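Similar to hydroxylamine oxidoreductase (Kuenenia stuttgartiensis, PDB 6H5L) is a multi-haem c-type cytochrome related to hydroxylamine oxidoreductase that probably works as a reductase within a large haem-rich complex of an anammox bacterium. Local coordinates at residues V307-L318 with F371-K382. Residues are numbered along the deposited sequence; the frame is centred on the assembly and turned at random.
Sequences VPPSNLEYTSSL and FQAHTLADQAQK
The long helix 356-389 of this multi-haem cytochrome carries the loop 307-318 along one flank, and the carboxylate of Asp378 takes hold of the loop backbone at Thr315 and Ser316. Asp378 OD2 accepts from Thr315 N at 2.9 Å in a nearly straight bond (171°), and OD1 accepts from Ser316 N, also at 2.9 Å; both amides arrive on the syn sides of the carboxylate, slightly out of its plane. Ser316 OG adds a 2.6 Å bond to OD1, so this oxygen has two donors. With CG anti to the backbone N (chi1 167°), Asp378 reaches out from the helix to the loop, while its CB lies at the edge of the Tyr314 ring, 3.7 Å from CD1. Replacing Asp378 by an alanine removes the acceptor of both amides and of the Ser316 hydroxyl, which is likely to weaken the hold on Thr315 and Ser316.

One to two turns nearer the N-terminal end of the helix, at His374 and Phe371, the contact passes to van der Waals and CH-pi packing of the loop between strand 291-292 and helix 337-350 against the helix. Pro309 CD sits over the centre of the His374 imidazole in a CH-pi contact, 3.5 Å from the ring centroid, and Pro309 CB touches the edge of the Phe371 ring. Leu312 lays CD1 against Phe371 O at 3.4 Å, beside Thr375 OG1, which itself bonds back to that carbonyl. Trp302 meets Phe371 edge-to-face. At the other end Leu318 CG rests on the Gln381 amide, 3.6 Å from OE1, an oxygen bonded to Tyr460 of helix 455-476, and Lys382 passes its CD by Thr315 O before its ammonium pairs with Asp386.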
loop_
_atom_site.group_PDB
_atom_site.type_symbol
_atom_site.label_atom_id
_atom_site.label_comp_id
_atom_site.label_asym_id
_atom_site.label_seq_id
_atom_site.Cartn_x
_atom_site.Cartn_y
_atom_site.Cartn_z
ATOM N N VAL A 307 20.063 47.380 29.943
ATOM C CA VAL A 307 21.126 47.652 30.917
ATOM C C VAL A 307 22.367 48.145 30.182
ATOM O O VAL A 307 22.833 47.476 29.242
ATOM C CB VAL A 307 21.430 46.398 31.737
ATOM C CG1 VAL A 307 22.623 46.644 32.645
ATOM C CG2 VAL A 307 20.210 45.992 32.554
ATOM N N PRO A 308 22.928 49.291 30.554
ATOM C CA PRO A 308 24.088 49.823 29.831
ATOM C C PRO A 308 25.311 48.950 30.041
ATOM O O PRO A 308 25.540 48.443 31.149
ATOM C CB PRO A 308 24.289 51.215 30.455
ATOM C CG PRO A 308 23.007 51.518 31.182
ATOM C CD PRO A 308 22.493 50.191 31.634
ATOM N N PRO A 309 26.124 48.748 29.007
ATOM C CA PRO A 309 27.383 48.017 29.188
ATOM C C PRO A 309 28.433 48.876 29.879
ATOM O O PRO A 309 28.503 50.091 29.681
ATOM C CB PRO A 309 27.804 47.680 27.751
ATOM C CG PRO A 309 27.190 48.763 26.926
ATOM C CD PRO A 309 25.876 49.082 27.591
ATOM N N SER A 310 29.260 48.220 30.704
ATOM C CA SER A 310 30.332 48.908 31.417
ATOM C C SER A 310 31.502 49.281 30.517
ATOM O O SER A 310 32.401 50.001 30.964
ATOM C CB SER A 310 30.848 48.046 32.571
ATOM O OG SER A 310 31.503 46.880 32.094
ATOM N N ASN A 311 31.514 48.810 29.272
ATOM C CA ASN A 311 32.610 49.057 28.350
ATOM C C ASN A 311 32.459 50.374 27.598
ATOM O O ASN A 311 33.117 50.568 26.569
ATOM C CB ASN A 311 32.732 47.896 27.359
ATOM C CG ASN A 311 32.525 46.544 28.020
ATOM O OD1 ASN A 311 31.426 45.991 27.990
ATOM N ND2 ASN A 311 33.581 46.008 28.621
ATOM N N LEU A 312 31.608 51.277 28.080
ATOM C CA LEU A 312 31.386 52.562 27.434
ATOM C C LEU A 312 31.542 53.691 28.440
ATOM O O LEU A 312 31.277 53.527 29.635
ATOM C CB LEU A 312 29.995 52.644 26.787
ATOM C CG LEU A 312 29.787 51.880 25.480
ATOM C CD1 LEU A 312 28.372 52.089 24.959
ATOM C CD2 LEU A 312 30.811 52.308 24.443
ATOM N N GLU A 313 31.972 54.845 27.938
ATOM C CA GLU A 313 32.081 56.065 28.725
ATOM C C GLU A 313 30.899 56.962 28.378
ATOM O O GLU A 313 30.781 57.421 27.236
ATOM C CB GLU A 313 33.407 56.772 28.444
ATOM C CG GLU A 313 33.625 58.045 29.239
ATOM C CD GLU A 313 34.511 57.834 30.451
ATOM O OE1 GLU A 313 34.595 56.687 30.939
ATOM O OE2 GLU A 313 35.128 58.820 30.908
ATOM N N TYR A 314 30.030 57.205 29.354
ATOM C CA TYR A 314 28.777 57.906 29.122
ATOM C C TYR A 314 28.896 59.379 29.495
ATOM O O TYR A 314 29.687 59.760 30.360
ATOM C CB TYR A 314 27.641 57.259 29.917
ATOM C CG TYR A 314 27.480 55.786 29.630
ATOM C CD1 TYR A 314 26.702 55.345 28.566
ATOM C CD2 TYR A 314 28.118 54.835 30.414
ATOM C CE1 TYR A 314 26.559 53.996 28.296
ATOM C CE2 TYR A 314 27.981 53.489 30.153
ATOM C CZ TYR A 314 27.202 53.074 29.095
ATOM O OH TYR A 314 27.069 51.730 28.839
ATOM N N THR A 315 28.093 60.205 28.824
ATOM C CA THR A 315 28.057 61.638 29.081
ATOM C C THR A 315 26.884 62.055 29.954
ATOM O O THR A 315 26.978 63.065 30.657
ATOM C CB THR A 315 28.001 62.416 27.760
ATOM O OG1 THR A 315 26.728 62.208 27.135
ATOM C CG2 THR A 315 29.099 61.941 26.822
ATOM N N SER A 316 25.788 61.302 29.926
ATOM C CA SER A 316 24.648 61.569 30.792
ATOM C C SER A 316 24.912 60.946 32.162
ATOM O O SER A 316 26.022 60.502 32.463
ATOM C CB SER A 316 23.364 61.040 30.159
ATOM O OG SER A 316 23.387 59.626 30.061
ATOM N N SER A 317 23.885 60.898 33.011
ATOM C CA SER A 317 24.034 60.275 34.322
ATOM C C SER A 317 24.203 58.762 34.248
ATOM O O SER A 317 24.360 58.125 35.296
ATOM C CB SER A 317 22.838 60.626 35.209
ATOM O OG SER A 317 21.614 60.383 34.540
ATOM N N LEU A 318 24.174 58.173 33.048
ATOM C CA LEU A 318 24.494 56.758 32.896
ATOM C C LEU A 318 25.909 56.438 33.353
ATOM O O LEU A 318 26.204 55.276 33.654
ATOM C CB LEU A 318 24.313 56.327 31.441
ATOM C CG LEU A 318 22.871 56.314 30.947
ATOM C CD1 LEU A 318 22.787 55.833 29.507
ATOM C CD2 LEU A 318 22.047 55.438 31.863
ATOM N N PHE A 371 26.945 48.618 21.112
ATOM C CA PHE A 371 27.800 49.682 21.629
ATOM C C PHE A 371 27.402 51.034 21.049
ATOM O O PHE A 371 27.296 52.028 21.775
ATOM C CB PHE A 371 29.267 49.370 21.326
ATOM C CG PHE A 371 29.850 48.294 22.197
ATOM C CD1 PHE A 371 29.520 48.216 23.539
ATOM C CD2 PHE A 371 30.725 47.356 21.672
ATOM C CE1 PHE A 371 30.054 47.226 24.344
ATOM C CE2 PHE A 371 31.261 46.363 22.472
ATOM C CZ PHE A 371 30.925 46.298 23.809
ATOM N N GLN A 372 27.169 51.088 19.734
ATOM C CA GLN A 372 26.785 52.350 19.114
ATOM C C GLN A 372 25.342 52.718 19.439
ATOM O O GLN A 372 25.008 53.906 19.502
ATOM C CB GLN A 372 27.005 52.282 17.599
ATOM C CG GLN A 372 26.126 51.286 16.856
ATOM C CD GLN A 372 24.803 51.887 16.423
ATOM O OE1 GLN A 372 24.750 53.018 15.939
ATOM N NE2 GLN A 372 23.723 51.134 16.602
ATOM N N ALA A 373 24.479 51.723 19.656
ATOM C CA ALA A 373 23.096 52.018 20.017
ATOM C C ALA A 373 23.001 52.563 21.437
ATOM O O ALA A 373 22.284 53.542 21.685
ATOM C CB ALA A 373 22.228 50.770 19.855
ATOM N N HIS A 374 23.720 51.949 22.384
ATOM C CA HIS A 374 23.777 52.502 23.734
ATOM C C HIS A 374 24.441 53.869 23.757
ATOM O O HIS A 374 24.060 54.722 24.566
ATOM C CB HIS A 374 24.510 51.540 24.671
ATOM C CG HIS A 374 23.607 50.570 25.368
ATOM N ND1 HIS A 374 23.515 49.243 25.012
ATOM C CD2 HIS A 374 22.751 50.740 26.401
ATOM C CE1 HIS A 374 22.643 48.636 25.796
ATOM N NE2 HIS A 374 22.164 49.524 26.648
ATOM N N THR A 375 25.433 54.089 22.894
ATOM C CA THR A 375 26.019 55.417 22.762
ATOM C C THR A 375 24.988 56.418 22.261
ATOM O O THR A 375 24.900 57.540 22.772
ATOM C CB THR A 375 27.227 55.374 21.817
ATOM O OG1 THR A 375 28.279 54.603 22.418
ATOM C CG2 THR A 375 27.736 56.780 21.515
ATOM N N LEU A 376 24.194 56.025 21.260
ATOM C CA LEU A 376 23.163 56.913 20.733
ATOM C C LEU A 376 22.124 57.244 21.797
ATOM O O LEU A 376 21.650 58.384 21.882
ATOM C CB LEU A 376 22.499 56.274 19.513
ATOM C CG LEU A 376 21.469 57.111 18.751
ATOM C CD1 LEU A 376 22.114 58.360 18.173
ATOM C CD2 LEU A 376 20.814 56.288 17.652
ATOM N N ALA A 377 21.759 56.260 22.621
ATOM C CA ALA A 377 20.798 56.509 23.688
ATOM C C ALA A 377 21.382 57.419 24.761
ATOM O O ALA A 377 20.677 58.276 25.307
ATOM C CB ALA A 377 20.337 55.184 24.295
ATOM N N ASP A 378 22.669 57.254 25.073
ATOM C CA ASP A 378 23.307 58.112 26.065
ATOM C C ASP A 378 23.352 59.563 25.598
ATOM O O ASP A 378 23.155 60.483 26.400
ATOM C CB ASP A 378 24.715 57.601 26.369
ATOM C CG ASP A 378 25.547 58.610 27.136
ATOM O OD1 ASP A 378 25.179 58.939 28.283
ATOM O OD2 ASP A 378 26.572 59.072 26.589
ATOM N N GLN A 379 23.609 59.787 24.308
ATOM C CA GLN A 379 23.628 61.150 23.786
ATOM C C GLN A 379 22.251 61.793 23.880
ATOM O O GLN A 379 22.134 62.991 24.166
ATOM C CB GLN A 379 24.129 61.149 22.342
ATOM C CG GLN A 379 25.596 60.765 22.201
ATOM C CD GLN A 379 25.964 60.350 20.789
ATOM O OE1 GLN A 379 25.106 59.950 20.002
ATOM N NE2 GLN A 379 27.249 60.438 20.464
ATOM N N ALA A 380 21.195 61.014 23.639
ATOM C CA ALA A 380 19.842 61.545 23.771
ATOM C C ALA A 380 19.504 61.840 25.227
ATOM O O ALA A 380 18.826 62.830 25.523
ATOM C CB ALA A 380 18.832 60.566 23.175
ATOM N N GLN A 381 19.967 60.992 26.150
ATOM C CA GLN A 381 19.706 61.232 27.565
ATOM C C GLN A 381 20.442 62.467 28.070
ATOM O O GLN A 381 19.954 63.149 28.978
ATOM C CB GLN A 381 20.091 60.003 28.388
ATOM C CG GLN A 381 19.639 60.063 29.840
ATOM C CD GLN A 381 19.869 58.760 30.582
ATOM O OE1 GLN A 381 19.656 57.675 30.039
ATOM N NE2 GLN A 381 20.309 58.861 31.830
ATOM N N LYS A 382 21.610 62.770 27.497
ATOM C CA LYS A 382 22.327 63.986 27.870
ATOM C C LYS A 382 21.518 65.229 27.519
ATOM O O LYS A 382 21.484 66.195 28.288
ATOM C CB LYS A 382 23.691 64.022 27.181
ATOM C CG LYS A 382 24.572 65.197 27.585
ATOM C CD LYS A 382 24.998 65.090 29.042
ATOM C CE LYS A 382 26.094 66.089 29.381
ATOM N NZ LYS A 382 25.632 67.498 29.262
#